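Local coordinates for mandelate racemase/muconate lactonizing enzyme family protein (Azoarcus sp., PDB 2QDE) that belongs to the mandelate racemase/muconate lactonizing enzyme branch of the enolase superfamily and binds a barium ion at the mouth of its barrel domain, at residues S55-E60 with A245-Q250; G266-T271 with P293-C298. All coordinates share one frame; numbering follows the deposited sequence.

Contact 1. Residues S55-E60 with A245-Q250. With BA (barium ion), chain I.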
ATOM      1  N   SER A  55     -31.503 -13.777 -15.751  1.00 17.54           N
ATOM      2  CA  SER A  55     -31.289 -12.358 -16.000  1.00 19.02           C
ATOM      3  C   SER A  55     -30.323 -11.708 -15.016  1.00 17.62           C
ATOM      4  O   SER A  55     -29.473 -10.908 -15.408  1.00 17.71           O
ATOM      5  CB  SER A  55     -32.621 -11.598 -15.972  1.00 18.53           C
ATOM      6  OG  SER A  55     -33.182 -11.599 -14.675  1.00 18.67           O
ATOM      7  N   TRP A  56     -30.453 -12.049 -13.740  1.00 18.61           N
ATOM      8  CA  TRP A  56     -29.597 -11.460 -12.715  1.00 17.38           C
ATOM      9  C   TRP A  56     -28.238 -12.135 -12.537  1.00 17.30           C
ATOM     10  O   TRP A  56     -27.245 -11.452 -12.305  1.00 18.21           O
ATOM     11  CB  TRP A  56     -30.320 -11.437 -11.369  1.00 19.34           C
ATOM     12  CG  TRP A  56     -30.756 -12.786 -10.915  1.00 21.01           C
ATOM     13  CD1 TRP A  56     -31.948 -13.395 -11.183  1.00 22.69           C
ATOM     14  CD2 TRP A  56     -29.998 -13.709 -10.129  1.00 21.93           C
ATOM     15  NE1 TRP A  56     -31.981 -14.647 -10.608  1.00 23.05           N
ATOM     16  CE2 TRP A  56     -30.795 -14.862  -9.955  1.00 22.98           C
ATOM     17  CE3 TRP A  56     -28.719 -13.675  -9.554  1.00 22.67           C
ATOM     18  CZ2 TRP A  56     -30.354 -15.975  -9.225  1.00 24.87           C
ATOM     19  CZ3 TRP A  56     -28.278 -14.786  -8.825  1.00 23.56           C
ATOM     20  CH2 TRP A  56     -29.096 -15.918  -8.669  1.00 23.57           C
ATOM     21  N   TYR A  57     -28.180 -13.458 -12.644  1.00 16.13           N
ATOM     22  CA  TYR A  57     -26.902 -14.151 -12.466  1.00 17.55           C
ATOM     23  C   TYR A  57     -25.934 -13.996 -13.639  1.00 18.04           C
ATOM     24  O   TYR A  57     -24.747 -13.728 -13.444  1.00 17.30           O
ATOM     25  CB  TYR A  57     -27.116 -15.648 -12.214  1.00 16.43           C
ATOM     26  CG  TYR A  57     -25.824 -16.370 -11.899  1.00 17.23           C
ATOM     27  CD1 TYR A  57     -25.235 -16.266 -10.636  1.00 17.38           C
ATOM     28  CD2 TYR A  57     -25.158 -17.109 -12.876  1.00 18.02           C
ATOM     29  CE1 TYR A  57     -24.011 -16.881 -10.355  1.00 16.49           C
ATOM     30  CE2 TYR A  57     -23.929 -17.727 -12.609  1.00 18.03           C
ATOM     31  CZ  TYR A  57     -23.366 -17.606 -11.343  1.00 17.67           C
ATOM     32  OH  TYR A  57     -22.164 -18.206 -11.064  1.00 18.17           O
ATOM     33  N   ARG A  58     -26.444 -14.176 -14.854  1.00 17.16           N
ATOM     34  CA  ARG A  58     -25.622 -14.086 -16.057  1.00 16.72           C
ATOM     35  C   ARG A  58     -26.005 -12.905 -16.961  1.00 17.02           C
ATOM     36  O   ARG A  58     -25.146 -12.288 -17.586  1.00 16.84           O
ATOM     37  CB  ARG A  58     -25.732 -15.401 -16.840  1.00 16.87           C
ATOM     38  CG  ARG A  58     -24.817 -15.524 -18.057  1.00 17.59           C
ATOM     39  CD  ARG A  58     -23.391 -15.887 -17.653  1.00 18.88           C
ATOM     40  NE  ARG A  58     -22.709 -14.798 -16.969  1.00 19.91           N
ATOM     41  CZ  ARG A  58     -22.321 -13.670 -17.555  1.00 20.16           C
ATOM     42  NH1 ARG A  58     -22.543 -13.472 -18.852  1.00 19.27           N
ATOM     43  NH2 ARG A  58     -21.720 -12.725 -16.837  1.00 20.45           N
ATOM     44  N   GLY A  59     -27.296 -12.598 -17.036  1.00 16.02           N
ATOM     45  CA  GLY A  59     -27.738 -11.501 -17.880  1.00 16.36           C
ATOM     46  C   GLY A  59     -27.973 -11.896 -19.333  1.00 16.69           C
ATOM     47  O   GLY A  59     -28.206 -11.034 -20.189  1.00 17.70           O
ATOM     48  N   GLU A  60     -27.913 -13.192 -19.623  1.00 15.21           N
ATOM     49  CA  GLU A  60     -28.135 -13.661 -20.986  1.00 16.05           C
ATOM     50  C   GLU A  60     -29.484 -14.365 -21.127  1.00 16.70           C
ATOM     51  O   GLU A  60     -30.010 -14.932 -20.169  1.00 15.74           O
ATOM     52  CB  GLU A  60     -26.983 -14.577 -21.418  1.00 16.73           C
ATOM     53  CG  GLU A  60     -25.657 -13.815 -21.521  1.00 19.18           C
ATOM     54  CD  GLU A  60     -24.465 -14.707 -21.834  1.00 18.91           C
ATOM     55  OE1 GLU A  60     -24.401 -15.258 -22.956  1.00 19.83           O
ATOM     56  OE2 GLU A  60     -23.591 -14.849 -20.948  1.00 19.66           O
ATOM     57  N   ALA A 245     -16.667 -16.432  -2.737  1.00 14.42           N
ATOM     58  CA  ALA A 245     -17.102 -15.604  -3.852  1.00 14.88           C
ATOM     59  C   ALA A 245     -17.592 -16.426  -5.044  1.00 15.57           C
ATOM     60  O   ALA A 245     -16.940 -17.386  -5.452  1.00 14.19           O
ATOM     61  CB  ALA A 245     -15.963 -14.705  -4.292  1.00 13.51           C
ATOM     62  N   ASP A 246     -18.746 -16.053  -5.590  1.00 15.93           N
ATOM     63  CA  ASP A 246     -19.288 -16.727  -6.765  1.00 16.49           C
ATOM     64  C   ASP A 246     -19.395 -15.665  -7.846  1.00 16.72           C
ATOM     65  O   ASP A 246     -18.518 -15.547  -8.702  1.00 15.41           O
ATOM     66  CB  ASP A 246     -20.669 -17.324  -6.480  1.00 18.34           C
ATOM     67  CG  ASP A 246     -21.316 -17.933  -7.721  1.00 19.86           C
ATOM     68  OD1 ASP A 246     -20.691 -17.938  -8.808  1.00 19.45           O
ATOM     69  OD2 ASP A 246     -22.464 -18.412  -7.604  1.00 20.03           O
ATOM     70  N   GLU A 247     -20.462 -14.875  -7.777  1.00 15.14           N
ATOM     71  CA  GLU A 247     -20.679 -13.812  -8.740  1.00 16.58           C
ATOM     72  C   GLU A 247     -19.456 -12.909  -8.901  1.00 16.56           C
ATOM     73  O   GLU A 247     -19.162 -12.464 -10.005  1.00 16.69           O
ATOM     74  CB  GLU A 247     -21.904 -12.975  -8.347  1.00 17.22           C
ATOM     75  CG  GLU A 247     -23.239 -13.664  -8.619  1.00 19.42           C
ATOM     76  CD  GLU A 247     -23.716 -14.552  -7.477  1.00 21.83           C
ATOM     77  OE1 GLU A 247     -22.877 -15.086  -6.717  1.00 20.69           O
ATOM     78  OE2 GLU A 247     -24.948 -14.720  -7.349  1.00 23.21           O
ATOM     79  N   SER A 248     -18.744 -12.644  -7.807  1.00 15.18           N
ATOM     80  CA  SER A 248     -17.556 -11.795  -7.863  1.00 15.58           C
ATOM     81  C   SER A 248     -16.414 -12.434  -8.648  1.00 16.03           C
ATOM     82  O   SER A 248     -15.595 -11.729  -9.238  1.00 16.63           O
ATOM     83  CB  SER A 248     -17.061 -11.458  -6.455  1.00 15.54           C
ATOM     84  OG  SER A 248     -17.993 -10.641  -5.770  1.00 17.85           O
ATOM     85  N   ALA A 249     -16.367 -13.766  -8.653  1.00 15.95           N
ATOM     86  CA  ALA A 249     -15.318 -14.512  -9.349  1.00 15.65           C
ATOM     87  C   ALA A 249     -15.744 -14.976 -10.736  1.00 17.11           C
ATOM     88  O   ALA A 249     -16.085 -16.147 -10.935  1.00 16.92           O
ATOM     89  CB  ALA A 249     -14.901 -15.716  -8.517  1.00 15.65           C
ATOM     90  N   GLN A 250     -15.706 -14.063 -11.700  1.00 16.88           N
ATOM     91  CA  GLN A 250     -16.100 -14.403 -13.060  1.00 17.81           C
ATOM     92  C   GLN A 250     -14.943 -14.396 -14.061  1.00 16.75           C
ATOM     93  O   GLN A 250     -14.697 -15.390 -14.753  1.00 18.02           O
ATOM     94  CB  GLN A 250     -17.195 -13.442 -13.526  1.00 17.89           C
ATOM     95  CG  GLN A 250     -17.652 -13.661 -14.951  1.00 17.97           C
ATOM     96  CD  GLN A 250     -18.670 -12.631 -15.380  1.00 19.51           C
ATOM     97  OE1 GLN A 250     -19.741 -12.512 -14.777  1.00 20.18           O
ATOM     98  NE2 GLN A 250     -18.345 -11.877 -16.419  1.00 19.01           N
TER
HETATM   99 BA    BA I 401     -24.571 -17.979  -6.046  1.00 50.18          BA
HETATM  100  O   HOH W   1     -22.139 -14.916 -14.216  1.00 22.28           O
HETATM  101  O   HOH W   2     -20.525 -10.170 -17.910  1.00 29.32           O
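At the metal site of the barrel domain, the loop 55-60 of the N-terminal domain leans on the loop that follows barrel strand 243-245. D246 has its carboxylate gripped by three partners. D246 OD2 binds the barium ion at 2.7 Å, with D195, N197 and E221 completing the protein ligands. The syn lone pair of D246 OD1 accepts the Y57 hydroxyl (OH to OD1 2.7 Å), and OD1 forms a salt bridge with K273. These partners fix the rotation of the carboxylate, and the barium ion and K273 would both probably favour its ionised form. The Y57 ring, turned 52° from that carboxylate, has E247 OE2 at its edge, 3.6 Å from CD1. The same oxygen meets the rim of the W56 indole at CZ3. Farther from the ion, Q250 OE1 takes a weak bond from R58 NH2 (2.9 Å), the amide almost perpendicular to the guanidinium. Water 2 joins R58 NH2 to Q250 NE2. R58 NH1 forms a salt bridge with E60 OE2 (2.7 Å), which lies in the guanidinium plane, and R98 of a second subunit packs on R58 and Q250. A capping-domain loop closing over metal-binding carboxylates at barrel strand ends is consistent with the enolase-superfamily active-site layout.

Contact 2. Residues G266-T271 with P293-C298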
ATOM      1  N   GLY A 266     -12.795 -18.687  -0.245  1.00 15.13           N
ATOM      2  CA  GLY A 266     -13.079 -19.802  -1.133  1.00 14.76           C
ATOM      3  C   GLY A 266     -13.796 -19.287  -2.365  1.00 13.69           C
ATOM      4  O   GLY A 266     -14.228 -18.134  -2.384  1.00 11.00           O
ATOM      5  N   LEU A 267     -13.952 -20.136  -3.380  1.00 12.79           N
ATOM      6  CA  LEU A 267     -14.583 -19.705  -4.630  1.00 15.18           C
ATOM      7  C   LEU A 267     -15.568 -20.718  -5.215  1.00 14.48           C
ATOM      8  O   LEU A 267     -15.452 -21.915  -4.966  1.00 15.93           O
ATOM      9  CB  LEU A 267     -13.492 -19.449  -5.676  1.00 14.16           C
ATOM     10  CG  LEU A 267     -12.267 -18.606  -5.301  1.00 14.72           C
ATOM     11  CD1 LEU A 267     -11.133 -18.894  -6.286  1.00 14.86           C
ATOM     12  CD2 LEU A 267     -12.624 -17.133  -5.296  1.00 12.60           C
ATOM     13  N   MET A 268     -16.537 -20.228  -5.985  1.00 14.48           N
ATOM     14  CA  MET A 268     -17.493 -21.102  -6.662  1.00 16.16           C
ATOM     15  C   MET A 268     -17.329 -20.806  -8.147  1.00 15.26           C
ATOM     16  O   MET A 268     -17.078 -19.665  -8.536  1.00 15.12           O
ATOM     17  CB  MET A 268     -18.957 -20.816  -6.291  1.00 15.48           C
ATOM     18  CG  MET A 268     -19.205 -19.931  -5.097  1.00 22.48           C
ATOM     19  SD  MET A 268     -18.631 -20.598  -3.546  1.00 23.19           S
ATOM     20  CE  MET A 268     -19.146 -22.275  -3.689  1.00 17.87           C
ATOM     21  N   ILE A 269     -17.470 -21.825  -8.979  1.00 15.84           N
ATOM     22  CA  ILE A 269     -17.355 -21.616 -10.410  1.00 15.98           C
ATOM     23  C   ILE A 269     -18.521 -22.279 -11.140  1.00 15.78           C
ATOM     24  O   ILE A 269     -19.170 -23.172 -10.607  1.00 15.38           O
ATOM     25  CB  ILE A 269     -16.032 -22.215 -10.948  1.00 14.79           C
ATOM     26  CG1 ILE A 269     -15.829 -21.828 -12.418  1.00 14.79           C
ATOM     27  CG2 ILE A 269     -16.059 -23.734 -10.820  1.00 12.33           C
ATOM     28  CD1 ILE A 269     -14.554 -22.381 -13.027  1.00 17.13           C
ATOM     29  N   LYS A 270     -18.803 -21.797 -12.347  1.00 17.09           N
ATOM     30  CA  LYS A 270     -19.819 -22.390 -13.219  1.00 16.48           C
ATOM     31  C   LYS A 270     -19.174 -22.291 -14.590  1.00 16.84           C
ATOM     32  O   LYS A 270     -18.627 -21.246 -14.941  1.00 16.91           O
ATOM     33  CB  LYS A 270     -21.147 -21.616 -13.206  1.00 18.60           C
ATOM     34  CG  LYS A 270     -21.987 -21.825 -11.953  1.00 19.30           C
ATOM     35  CD  LYS A 270     -23.415 -21.342 -12.161  1.00 23.79           C
ATOM     36  CE  LYS A 270     -24.261 -21.495 -10.897  1.00 25.58           C
ATOM     37  NZ  LYS A 270     -23.748 -20.662  -9.786  1.00 29.78           N
ATOM     38  N   THR A 271     -19.205 -23.374 -15.357  1.00 15.66           N
ATOM     39  CA  THR A 271     -18.602 -23.353 -16.679  1.00 17.35           C
ATOM     40  C   THR A 271     -19.189 -22.249 -17.554  1.00 16.84           C
ATOM     41  O   THR A 271     -18.487 -21.670 -18.373  1.00 16.43           O
ATOM     42  CB  THR A 271     -18.743 -24.721 -17.386  1.00 17.59           C
ATOM     43  OG1 THR A 271     -20.088 -25.192 -17.264  1.00 19.22           O
ATOM     44  CG2 THR A 271     -17.803 -25.734 -16.755  1.00 18.59           C
ATOM     45  N   PRO A 293     -10.196 -23.177  -2.316  1.00 14.06           N
ATOM     46  CA  PRO A 293     -11.080 -24.272  -2.730  1.00 14.22           C
ATOM     47  C   PRO A 293     -12.054 -23.768  -3.801  1.00 15.42           C
ATOM     48  O   PRO A 293     -12.365 -22.579  -3.851  1.00 14.32           O
ATOM     49  CB  PRO A 293     -11.790 -24.649  -1.435  1.00 13.47           C
ATOM     50  CG  PRO A 293     -11.886 -23.319  -0.719  1.00 14.90           C
ATOM     51  CD  PRO A 293     -10.501 -22.737  -0.943  1.00 14.38           C
ATOM     52  N   VAL A 294     -12.528 -24.672  -4.653  1.00 15.32           N
ATOM     53  CA  VAL A 294     -13.461 -24.308  -5.716  1.00 15.82           C
ATOM     54  C   VAL A 294     -14.600 -25.320  -5.809  1.00 16.58           C
ATOM     55  O   VAL A 294     -14.368 -26.519  -5.948  1.00 16.08           O
ATOM     56  CB  VAL A 294     -12.754 -24.246  -7.100  1.00 15.42           C
ATOM     57  CG1 VAL A 294     -13.763 -23.865  -8.191  1.00 14.73           C
ATOM     58  CG2 VAL A 294     -11.610 -23.242  -7.063  1.00 14.73           C
ATOM     59  N   ILE A 295     -15.827 -24.822  -5.721  1.00 17.36           N
ATOM     60  CA  ILE A 295     -17.016 -25.661  -5.817  1.00 17.00           C
ATOM     61  C   ILE A 295     -17.764 -25.276  -7.098  1.00 16.48           C
ATOM     62  O   ILE A 295     -18.237 -24.149  -7.226  1.00 15.37           O
ATOM     63  CB  ILE A 295     -17.946 -25.437  -4.607  1.00 16.65           C
ATOM     64  CG1 ILE A 295     -17.207 -25.786  -3.314  1.00 17.24           C
ATOM     65  CG2 ILE A 295     -19.199 -26.290  -4.741  1.00 15.67           C
ATOM     66  CD1 ILE A 295     -18.023 -25.519  -2.073  1.00 18.93           C
ATOM     67  N   CYS A 296     -17.872 -26.210  -8.039  1.00 17.98           N
ATOM     68  CA  CYS A 296     -18.555 -25.926  -9.294  1.00 19.13           C
ATOM     69  C   CYS A 296     -20.059 -26.171  -9.231  1.00 19.85           C
ATOM     70  O   CYS A 296     -20.518 -27.240  -8.816  1.00 18.78           O
ATOM     71  CB  CYS A 296     -17.966 -26.763 -10.436  1.00 18.53           C
ATOM     72  SG  CYS A 296     -18.713 -26.423 -12.071  1.00 19.10           S
ATOM     73  N   GLY A 297     -20.817 -25.165  -9.650  1.00 19.83           N
ATOM     74  CA  GLY A 297     -22.260 -25.275  -9.657  1.00 21.05           C
ATOM     75  C   GLY A 297     -22.731 -25.594 -11.064  1.00 22.38           C
ATOM     76  O   GLY A 297     -22.042 -26.280 -11.820  1.00 23.08           O
ATOM     77  N   CYS A 298     -23.902 -25.094 -11.424  1.00 21.30           N
ATOM     78  CA  CYS A 298     -24.437 -25.334 -12.750  1.00 22.96           C
ATOM     79  C   CYS A 298     -25.561 -24.356 -13.018  1.00 23.39           C
ATOM     80  O   CYS A 298     -26.020 -23.662 -12.112  1.00 22.68           O
ATOM     81  CB  CYS A 298     -24.993 -26.756 -12.854  1.00 22.93           C
ATOM     82  SG  CYS A 298     -26.542 -27.006 -11.935  1.00 26.88           S
TER
HETATM   83  O   HOH W   3     -21.168 -25.140 -14.407  1.00 23.26           O
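Four main-chain hydrogen bonds join the parallel strands 266-269 and 294-296, whose axes run 4.5 Å apart at 22°. L267 N gives to P293 O and I295 N to L267 O, both in the carbonyl plane; I269 N lies above the plane of the I295 carbonyl, whereas G297 N meets I269 O nearly along the C=O axis at 2.8 Å. CA-H...O contacts reinforce them, with C296 CA 3.1 Å from I269 O. Apolar packing occupies both faces of the sheet. On the face toward helix 277-290, I269 holds CG2 in the crowded position between backbone N and carbonyl carbon, wedged between V294 CG1, at a tight 3.5 Å, and C296 CB. W283 of that helix lies against L267, I269 and V294. On the other face M268 and I295 run side by side, and the bent thioether chain brings M268 CE 3.5 Å from I295 CB. K270, at the N-cap position before helix 271-274, stretches along G297 and C298, its CE 3.0 Å from C298 O; NZ has a weak hydrogen bond to Y57. Water 3 bridges T271 N (2.8 Å) and G297 O. Neighbouring parallel strands connected through helices 271-274 and 277-290 form the beta-alpha-beta crossover of a TIM-barrel-like domain.

In the fold
Both contacts are buried, but contact 2 lies within the barrel wall while contact 1 joins the barrel's strand-end loops to the N-terminal domain and borders a second subunit. The barrel side of contact 1 adjoins the sheet of contact 2: strand 243-245, which leads into 245-250, pairs with strand 266-269, A245 bonding through its backbone to G266 and M268, and D246 CB packs on M268 CG. Their chemistry differs accordingly. Contact 2 is mainly main-chain bonding within a sheet with apolar side chains on both faces; contact 1 relies on charged and polar side chains and the barium ion. K270 of contact 2 and K273 of the adjoining helix 271-274 carry positive charge to the edge of the metal site.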